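Local coordinates for protein putative N-acetylmuramoyl-L-alanine amidase,autolysin cwp6 (Peptoclostridium difficile, PDB 5J72) that probably cleaves the amide bond between N-acetylmuramoyl and L-alanine in peptidoglycan, using a zinc-dependent amidase domain joined to cell wall-binding modules, at residues A[150-155]-A[381-386]; A[526-531]-A[599-604]. All coordinates share one frame; numbering follows the deposited sequence.

Contact 1 of 2, residues A[150-155]-A[381-386]; sequences QGWKDG and GPLAAK
G151 and L383 bring the two backbones closest together, with 6.2 Å between their CA atoms. The end of helix 140-151 meets the flank of helix 375-387. This is packing between the first and third cell wall binding domain 2 (CWB2) regions of the chain. Strand 128-135, just before the first helix, pairs in parallel with strand 411-418 of the third region. Q150 and L383 both touch L135 of that first strand. The first helix stops at the contact: W152 is the first residue to leave helical angles, and W152 to G155 form a type I beta turn. The second helix runs on, with a kink at P382 and L383.

G151 offers a bare CA to L383. The L383 CG lies anti to the backbone N (chi1 178°), and its CD1 reaches to 4.0 Å from G151 CA. Beside it, the six-membered end of the W152 indole points at the other helix. It arrives edge-on: W152 CH2 is 3.9 Å from P382 CB. P382 C and L383 N lie near the ring plane at the same edge. At its other end the indole is tied by NE1 to D181 O. T174 and A177 of helix 174-180 also touch P382.

K386 CD approaches W152 CZ2 obliquely, at 4.5 Å. The lysine chain is extended until chi4, where it bends (70°). K386 CE lies 3.4 Å from G151 O. Its NZ hydrogen-bonds L7 O. The lysine side chain comes within about 3 Å of that of N6. N6 and D154, the third residue of the turn, belong to a calcium site seen in a crystal structure of this protein. Water 1 bridges the two segments: it donates to G151 O at 3.2 Å and accepts from K386 NZ at 2.9 Å.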
ATOM      1  N   GLN A 150      10.241  -9.512 -14.531  1.00 18.05           N
ATOM      2  CA  GLN A 150      10.997  -8.468 -13.845  1.00 17.22           C
ATOM      3  C   GLN A 150      11.865  -8.977 -12.739  1.00 20.87           C
ATOM      4  O   GLN A 150      13.040  -8.577 -12.647  1.00 19.58           O
ATOM      5  CB  GLN A 150      10.007  -7.413 -13.244  1.00 18.77           C
ATOM      6  CG  GLN A 150      10.707  -6.191 -12.642  1.00 19.38           C
ATOM      7  CD  GLN A 150      11.439  -5.375 -13.714  1.00 20.74           C
ATOM      8  OE1 GLN A 150      11.098  -5.430 -14.914  1.00 21.23           O
ATOM      9  NE2 GLN A 150      12.414  -4.560 -13.265  1.00 19.63           N
ATOM     10  N   GLY A 151      11.360  -9.856 -11.845  1.00 18.53           N
ATOM     11  CA  GLY A 151      12.232 -10.226 -10.730  1.00 16.71           C
ATOM     12  C   GLY A 151      12.963 -11.560 -10.929  1.00 17.57           C
ATOM     13  O   GLY A 151      13.855 -11.929 -10.144  1.00 18.36           O
ATOM     14  N   TRP A 152      12.576 -12.295 -11.999  1.00 16.53           N
ATOM     15  CA  TRP A 152      13.150 -13.668 -12.242  1.00 17.64           C
ATOM     16  C   TRP A 152      13.496 -13.783 -13.715  1.00 17.53           C
ATOM     17  O   TRP A 152      13.165 -14.764 -14.404  1.00 16.79           O
ATOM     18  CB  TRP A 152      12.060 -14.742 -11.826  1.00 14.17           C
ATOM     19  CG  TRP A 152      11.827 -14.693 -10.360  1.00 17.11           C
ATOM     20  CD1 TRP A 152      12.446 -15.457  -9.397  1.00 17.44           C
ATOM     21  CD2 TRP A 152      10.926 -13.798  -9.648  1.00 17.69           C
ATOM     22  NE1 TRP A 152      11.970 -15.107  -8.137  1.00 18.77           N
ATOM     23  CE2 TRP A 152      11.039 -14.093  -8.271  1.00 21.27           C
ATOM     24  CE3 TRP A 152      10.053 -12.779 -10.046  1.00 17.04           C
ATOM     25  CZ2 TRP A 152      10.284 -13.410  -7.287  1.00 19.27           C
ATOM     26  CZ3 TRP A 152       9.316 -12.086  -9.075  1.00 17.06           C
ATOM     27  CH2 TRP A 152       9.430 -12.413  -7.717  1.00 15.60           C
ATOM     28  N   LYS A 153      14.227 -12.783 -14.228  1.00 16.29           N
ATOM     29  CA  LYS A 153      14.566 -12.806 -15.660  1.00 16.94           C
ATOM     30  C   LYS A 153      15.468 -14.017 -15.955  1.00 18.97           C
ATOM     31  O   LYS A 153      15.375 -14.647 -17.020  1.00 17.10           O
ATOM     32  CB  LYS A 153      15.306 -11.502 -16.027  1.00 15.48           C
ATOM     33  CG  LYS A 153      15.657 -11.474 -17.518  1.00 21.89           C
ATOM     34  CD  LYS A 153      14.386 -11.416 -18.318  1.00 34.74           C
ATOM     35  CE  LYS A 153      14.665 -11.437 -19.800  1.00 50.11           C
ATOM     36  N   ASP A 154      16.292 -14.365 -14.990  1.00 14.48           N
ATOM     37  CA  ASP A 154      17.204 -15.485 -15.195  1.00 20.21           C
ATOM     38  C   ASP A 154      16.568 -16.817 -14.808  1.00 23.17           C
ATOM     39  O   ASP A 154      17.280 -17.837 -14.741  1.00 20.13           O
ATOM     40  CB  ASP A 154      18.486 -15.282 -14.339  1.00 23.28           C
ATOM     41  CG  ASP A 154      18.194 -15.079 -12.860  1.00 27.99           C
ATOM     42  OD1 ASP A 154      19.022 -15.461 -12.045  1.00 31.79           O
ATOM     43  OD2 ASP A 154      17.125 -14.552 -12.532  1.00 29.21           O
ATOM     44  N   GLY A 155      15.288 -16.821 -14.505  1.00 17.41           N
ATOM     45  CA  GLY A 155      14.611 -18.094 -14.228  1.00 16.70           C
ATOM     46  C   GLY A 155      14.296 -18.298 -12.758  1.00 20.47           C
ATOM     47  O   GLY A 155      14.650 -17.480 -11.911  1.00 18.41           O
ATOM     48  N   GLY A 381       3.052  -9.307  -4.794  1.00 15.54           N
ATOM     49  CA  GLY A 381       3.637  -9.524  -3.464  1.00 15.72           C
ATOM     50  C   GLY A 381       5.042 -10.074  -3.423  1.00 16.40           C
ATOM     51  O   GLY A 381       5.896  -9.541  -2.689  1.00 15.03           O
ATOM     52  N   PRO A 382       5.345 -11.170  -4.159  1.00 17.70           N
ATOM     53  CA  PRO A 382       6.722 -11.761  -4.142  1.00 19.83           C
ATOM     54  C   PRO A 382       7.807 -10.745  -4.596  1.00 14.77           C
ATOM     55  O   PRO A 382       8.923 -10.747  -4.140  1.00 16.15           O
ATOM     56  CB  PRO A 382       6.562 -13.001  -5.077  1.00 17.06           C
ATOM     57  CG  PRO A 382       5.144 -13.374  -4.888  1.00 18.30           C
ATOM     58  CD  PRO A 382       4.413 -12.028  -4.918  1.00 17.45           C
ATOM     59  N   LEU A 383       7.409  -9.912  -5.552  1.00 13.26           N
ATOM     60  CA  LEU A 383       8.360  -8.893  -6.065  1.00 14.34           C
ATOM     61  C   LEU A 383       8.527  -7.781  -5.084  1.00 13.54           C
ATOM     62  O   LEU A 383       9.658  -7.348  -4.801  1.00 15.51           O
ATOM     63  CB  LEU A 383       7.834  -8.344  -7.437  1.00 15.95           C
ATOM     64  CG  LEU A 383       8.787  -7.211  -8.005  1.00 14.60           C
ATOM     65  CD1 LEU A 383      10.166  -7.796  -8.369  1.00 16.54           C
ATOM     66  CD2 LEU A 383       8.115  -6.623  -9.293  1.00 16.00           C
ATOM     67  N   ALA A 384       7.403  -7.320  -4.472  1.00 14.90           N
ATOM     68  CA  ALA A 384       7.505  -6.284  -3.430  1.00 15.19           C
ATOM     69  C   ALA A 384       8.404  -6.830  -2.274  1.00 16.06           C
ATOM     70  O   ALA A 384       9.267  -6.161  -1.708  1.00 16.06           O
ATOM     71  CB  ALA A 384       6.071  -5.992  -2.896  1.00 13.11           C
ATOM     72  N   ALA A 385       8.198  -8.117  -1.925  1.00 15.34           N
ATOM     73  CA  ALA A 385       9.014  -8.681  -0.831  1.00 16.03           C
ATOM     74  C   ALA A 385      10.540  -8.725  -1.233  1.00 17.03           C
ATOM     75  O   ALA A 385      11.389  -8.402  -0.430  1.00 18.82           O
ATOM     76  CB  ALA A 385       8.569 -10.108  -0.582  1.00 14.61           C
ATOM     77  N   LYS A 386      10.832  -9.146  -2.448  1.00 16.33           N
ATOM     78  CA  LYS A 386      12.237  -9.211  -2.969  1.00 15.70           C
ATOM     79  C   LYS A 386      12.875  -7.770  -2.916  1.00 16.84           C
ATOM     80  O   LYS A 386      14.003  -7.581  -2.482  1.00 18.91           O
ATOM     81  CB  LYS A 386      12.172  -9.687  -4.447  1.00 14.88           C
ATOM     82  CG  LYS A 386      13.600  -9.806  -5.089  1.00 18.15           C
ATOM     83  CD  LYS A 386      13.446 -10.357  -6.536  1.00 25.50           C
ATOM     84  CE  LYS A 386      14.805 -10.308  -7.263  1.00 35.45           C
ATOM     85  NZ  LYS A 386      15.789 -11.311  -6.730  1.00 36.71           N
TER
HETATM   86  O   HOH W   1      14.774 -13.840  -7.751  1.00 38.63           O

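Contact 2 of 2, residues A[526-531]-A[599-604]; sequences FTSIHY and AILVEC. With ZN (zinc ion), chain I.
Water 2 is gripped from both strands and by the metal, lying 2.2 Å from zinc. It is 3.1 Å from Y531 O, and E603 OE2 is 3.0 Å from it. The E603 chain bends at chi2 (-86°), which turns its carboxylate back toward H530 and Y531. H530 ND1 binds the zinc at 2.2 Å. H460, E477 and two further waters complete the site.

The strands are parallel neighbours inside the six-stranded mixed sheet of the zinc amidase domain, and five backbone hydrogen bonds run between them. Among these, S528 N to I600 O is almost straight (179° at the hydrogen).

On the zinc side of the sheet, L601 CD1 sits over one face of the H530 imidazole, 3.5 Å from CD2. The two side chains cross at about a right angle. S528 OG lies in the plane of that ring at its edge, and is hydrogen-bonded to D457 OD2. On the opposite face, the T527 methyl CG2 touches I600 CD1 and V602 CG2. C604 SG meets I529 CG2 at 3.6 Å. C604 CB makes a CH-pi contact over the Y531 ring, 3.9 Å from its centroid.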
ATOM      1  N   PHE A 526     -16.295  25.754  -0.407  1.00 25.98           N
ATOM      2  CA  PHE A 526     -15.357  25.556   0.688  1.00 21.62           C
ATOM      3  C   PHE A 526     -16.181  25.064   1.822  1.00 23.21           C
ATOM      4  O   PHE A 526     -17.162  25.731   2.208  1.00 24.26           O
ATOM      5  CB  PHE A 526     -14.666  26.883   1.025  1.00 20.63           C
ATOM      6  CG  PHE A 526     -13.810  26.863   2.285  1.00 23.86           C
ATOM      7  CD1 PHE A 526     -14.389  26.917   3.541  1.00 23.83           C
ATOM      8  CD2 PHE A 526     -12.432  26.837   2.202  1.00 26.12           C
ATOM      9  CE1 PHE A 526     -13.583  26.940   4.701  1.00 21.67           C
ATOM     10  CE2 PHE A 526     -11.636  26.863   3.340  1.00 25.19           C
ATOM     11  CZ  PHE A 526     -12.225  26.913   4.586  1.00 23.49           C
ATOM     12  N   THR A 527     -15.828  23.896   2.412  1.00 20.27           N
ATOM     13  CA  THR A 527     -16.585  23.368   3.517  1.00 17.78           C
ATOM     14  C   THR A 527     -15.668  23.150   4.731  1.00 23.40           C
ATOM     15  O   THR A 527     -14.764  22.322   4.655  1.00 20.42           O
ATOM     16  CB  THR A 527     -17.218  22.043   3.129  1.00 21.97           C
ATOM     17  OG1 THR A 527     -18.048  22.260   1.973  1.00 23.27           O
ATOM     18  CG2 THR A 527     -18.129  21.490   4.182  1.00 20.04           C
ATOM     19  N   SER A 528     -15.922  23.874   5.830  1.00 21.27           N
ATOM     20  CA  SER A 528     -15.171  23.691   7.056  1.00 22.18           C
ATOM     21  C   SER A 528     -15.922  22.687   7.887  1.00 22.64           C
ATOM     22  O   SER A 528     -17.156  22.750   7.969  1.00 23.80           O
ATOM     23  CB  SER A 528     -14.994  25.052   7.749  1.00 23.94           C
ATOM     24  OG  SER A 528     -14.257  24.935   8.955  1.00 28.50           O
ATOM     25  N   ILE A 529     -15.231  21.721   8.518  1.00 18.11           N
ATOM     26  CA  ILE A 529     -15.890  20.676   9.256  1.00 19.20           C
ATOM     27  C   ILE A 529     -15.457  20.777  10.690  1.00 23.08           C
ATOM     28  O   ILE A 529     -14.256  20.725  10.985  1.00 22.12           O
ATOM     29  CB  ILE A 529     -15.510  19.270   8.643  1.00 21.13           C
ATOM     30  CG1 ILE A 529     -16.150  19.163   7.221  1.00 20.95           C
ATOM     31  CG2 ILE A 529     -16.069  18.109   9.497  1.00 19.97           C
ATOM     32  CD1 ILE A 529     -15.725  17.903   6.457  1.00 22.25           C
ATOM     33  N   HIS A 530     -16.429  20.902  11.576  1.00 22.47           N
ATOM     34  CA  HIS A 530     -16.207  21.091  13.005  1.00 22.18           C
ATOM     35  C   HIS A 530     -17.155  20.229  13.850  1.00 27.53           C
ATOM     36  O   HIS A 530     -18.080  19.620  13.309  1.00 25.95           O
ATOM     37  CB  HIS A 530     -16.454  22.578  13.343  1.00 25.43           C
ATOM     38  CG  HIS A 530     -15.333  23.477  12.901  1.00 25.32           C
ATOM     39  ND1 HIS A 530     -14.434  24.049  13.812  1.00 25.68           N
ATOM     40  CD2 HIS A 530     -14.964  23.878  11.650  1.00 23.31           C
ATOM     41  CE1 HIS A 530     -13.571  24.742  13.076  1.00 25.41           C
ATOM     42  NE2 HIS A 530     -13.831  24.682  11.771  1.00 25.02           N
ATOM     43  N   TYR A 531     -16.904  20.146  15.176  1.00 26.96           N
ATOM     44  CA  TYR A 531     -17.794  19.434  16.101  1.00 30.06           C
ATOM     45  C   TYR A 531     -18.199  20.453  17.193  1.00 34.68           C
ATOM     46  O   TYR A 531     -17.358  21.266  17.593  1.00 33.88           O
ATOM     47  CB  TYR A 531     -17.107  18.206  16.695  1.00 31.35           C
ATOM     48  CG  TYR A 531     -17.209  17.034  15.744  1.00 32.54           C
ATOM     49  CD1 TYR A 531     -18.184  16.056  15.912  1.00 29.55           C
ATOM     50  CD2 TYR A 531     -16.370  16.938  14.634  1.00 27.92           C
ATOM     51  CE1 TYR A 531     -18.336  15.024  14.992  1.00 27.31           C
ATOM     52  CE2 TYR A 531     -16.515  15.903  13.709  1.00 28.96           C
ATOM     53  CZ  TYR A 531     -17.501  14.954  13.888  1.00 29.64           C
ATOM     54  OH  TYR A 531     -17.649  13.936  12.968  1.00 27.79           O
ATOM     55  N   ALA A 599     -18.824  29.352   0.985  1.00 29.33           N
ATOM     56  CA  ALA A 599     -18.253  28.694   2.152  1.00 29.68           C
ATOM     57  C   ALA A 599     -19.253  28.444   3.201  1.00 27.50           C
ATOM     58  O   ALA A 599     -20.132  29.274   3.402  1.00 26.99           O
ATOM     59  CB  ALA A 599     -17.147  29.592   2.741  1.00 26.62           C
ATOM     60  N   ILE A 600     -19.173  27.305   3.882  1.00 24.53           N
ATOM     61  CA  ILE A 600     -20.066  26.964   4.970  1.00 20.66           C
ATOM     62  C   ILE A 600     -19.243  26.300   6.031  1.00 23.59           C
ATOM     63  O   ILE A 600     -18.100  25.864   5.769  1.00 22.90           O
ATOM     64  CB  ILE A 600     -21.180  25.974   4.594  1.00 24.85           C
ATOM     65  CG1 ILE A 600     -20.517  24.688   3.967  1.00 28.14           C
ATOM     66  CG2 ILE A 600     -22.161  26.639   3.543  1.00 22.94           C
ATOM     67  CD1 ILE A 600     -21.502  23.582   3.800  1.00 28.91           C
ATOM     68  N   LEU A 601     -19.814  26.176   7.214  1.00 22.75           N
ATOM     69  CA  LEU A 601     -19.154  25.508   8.301  1.00 22.83           C
ATOM     70  C   LEU A 601     -20.123  24.558   8.921  1.00 24.12           C
ATOM     71  O   LEU A 601     -21.162  24.938   9.458  1.00 24.72           O
ATOM     72  CB  LEU A 601     -18.582  26.470   9.349  1.00 23.99           C
ATOM     73  CG  LEU A 601     -17.781  25.847  10.505  1.00 24.04           C
ATOM     74  CD1 LEU A 601     -16.741  26.847  10.971  1.00 25.69           C
ATOM     75  CD2 LEU A 601     -18.621  25.432  11.689  1.00 26.00           C
ATOM     76  N   VAL A 602     -19.786  23.278   8.854  1.00 21.87           N
ATOM     77  CA  VAL A 602     -20.616  22.212   9.361  1.00 21.31           C
ATOM     78  C   VAL A 602     -20.254  21.860  10.764  1.00 25.27           C
ATOM     79  O   VAL A 602     -19.096  21.566  11.023  1.00 25.17           O
ATOM     80  CB  VAL A 602     -20.433  20.933   8.484  1.00 20.27           C
ATOM     81  CG1 VAL A 602     -21.319  19.789   8.991  1.00 19.82           C
ATOM     82  CG2 VAL A 602     -20.735  21.259   7.011  1.00 22.22           C
ATOM     83  N   GLU A 603     -21.248  21.888  11.708  1.00 25.61           N
ATOM     84  CA  GLU A 603     -21.009  21.418  13.073  1.00 26.11           C
ATOM     85  C   GLU A 603     -21.691  20.076  13.067  1.00 29.45           C
ATOM     86  O   GLU A 603     -22.916  20.003  13.337  1.00 26.55           O
ATOM     87  CB  GLU A 603     -21.660  22.341  14.104  1.00 27.86           C
ATOM     88  CG  GLU A 603     -21.007  23.709  14.055  1.00 32.35           C
ATOM     89  CD  GLU A 603     -19.754  23.760  14.941  1.00 37.74           C
ATOM     90  OE1 GLU A 603     -19.343  22.718  15.464  1.00 38.72           O
ATOM     91  OE2 GLU A 603     -19.196  24.851  15.102  1.00 43.27           O
ATOM     92  N   CYS A 604     -20.939  18.997  12.732  1.00 27.32           N
ATOM     93  CA  CYS A 604     -21.492  17.647  12.557  1.00 26.35           C
ATOM     94  C   CYS A 604     -22.382  17.132  13.653  1.00 29.33           C
ATOM     95  O   CYS A 604     -23.394  16.490  13.390  1.00 30.47           O
ATOM     96  CB  CYS A 604     -20.348  16.652  12.350  1.00 25.43           C
ATOM     97  SG  CYS A 604     -19.250  17.122  10.990  1.00 27.03           S
TER
HETATM   98 ZN    ZN I 707     -14.592  24.103  16.003  0.69 36.08          ZN
HETATM   99  O   HOH W   2     -16.688  24.098  16.522  1.00 49.90           O
HETATM  100  O   HOH W   3     -14.692  26.256  15.935  1.00 46.68           O
HETATM  101  O   HOH W   4     -14.604  24.469  18.321  1.00 46.50           O

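How the contacts relate
The two contacts belong to different functional parts of one chain. Contact 1 lies in the CWB2 anchoring part, and contact 2 in the amidase domain that holds the zinc. Both segments of contact 1 come before those of contact 2 in sequence, and the two contacts lie to either side of the centre of the molecule. Their centres are 48 Å apart, and their nearest atoms about 34 Å, so neither touches the other. Each lies beside a metal. The side chain of K386 in contact 1 is about 4 Å from a bound calcium ion, whereas contact 2 supplies a zinc ligand directly.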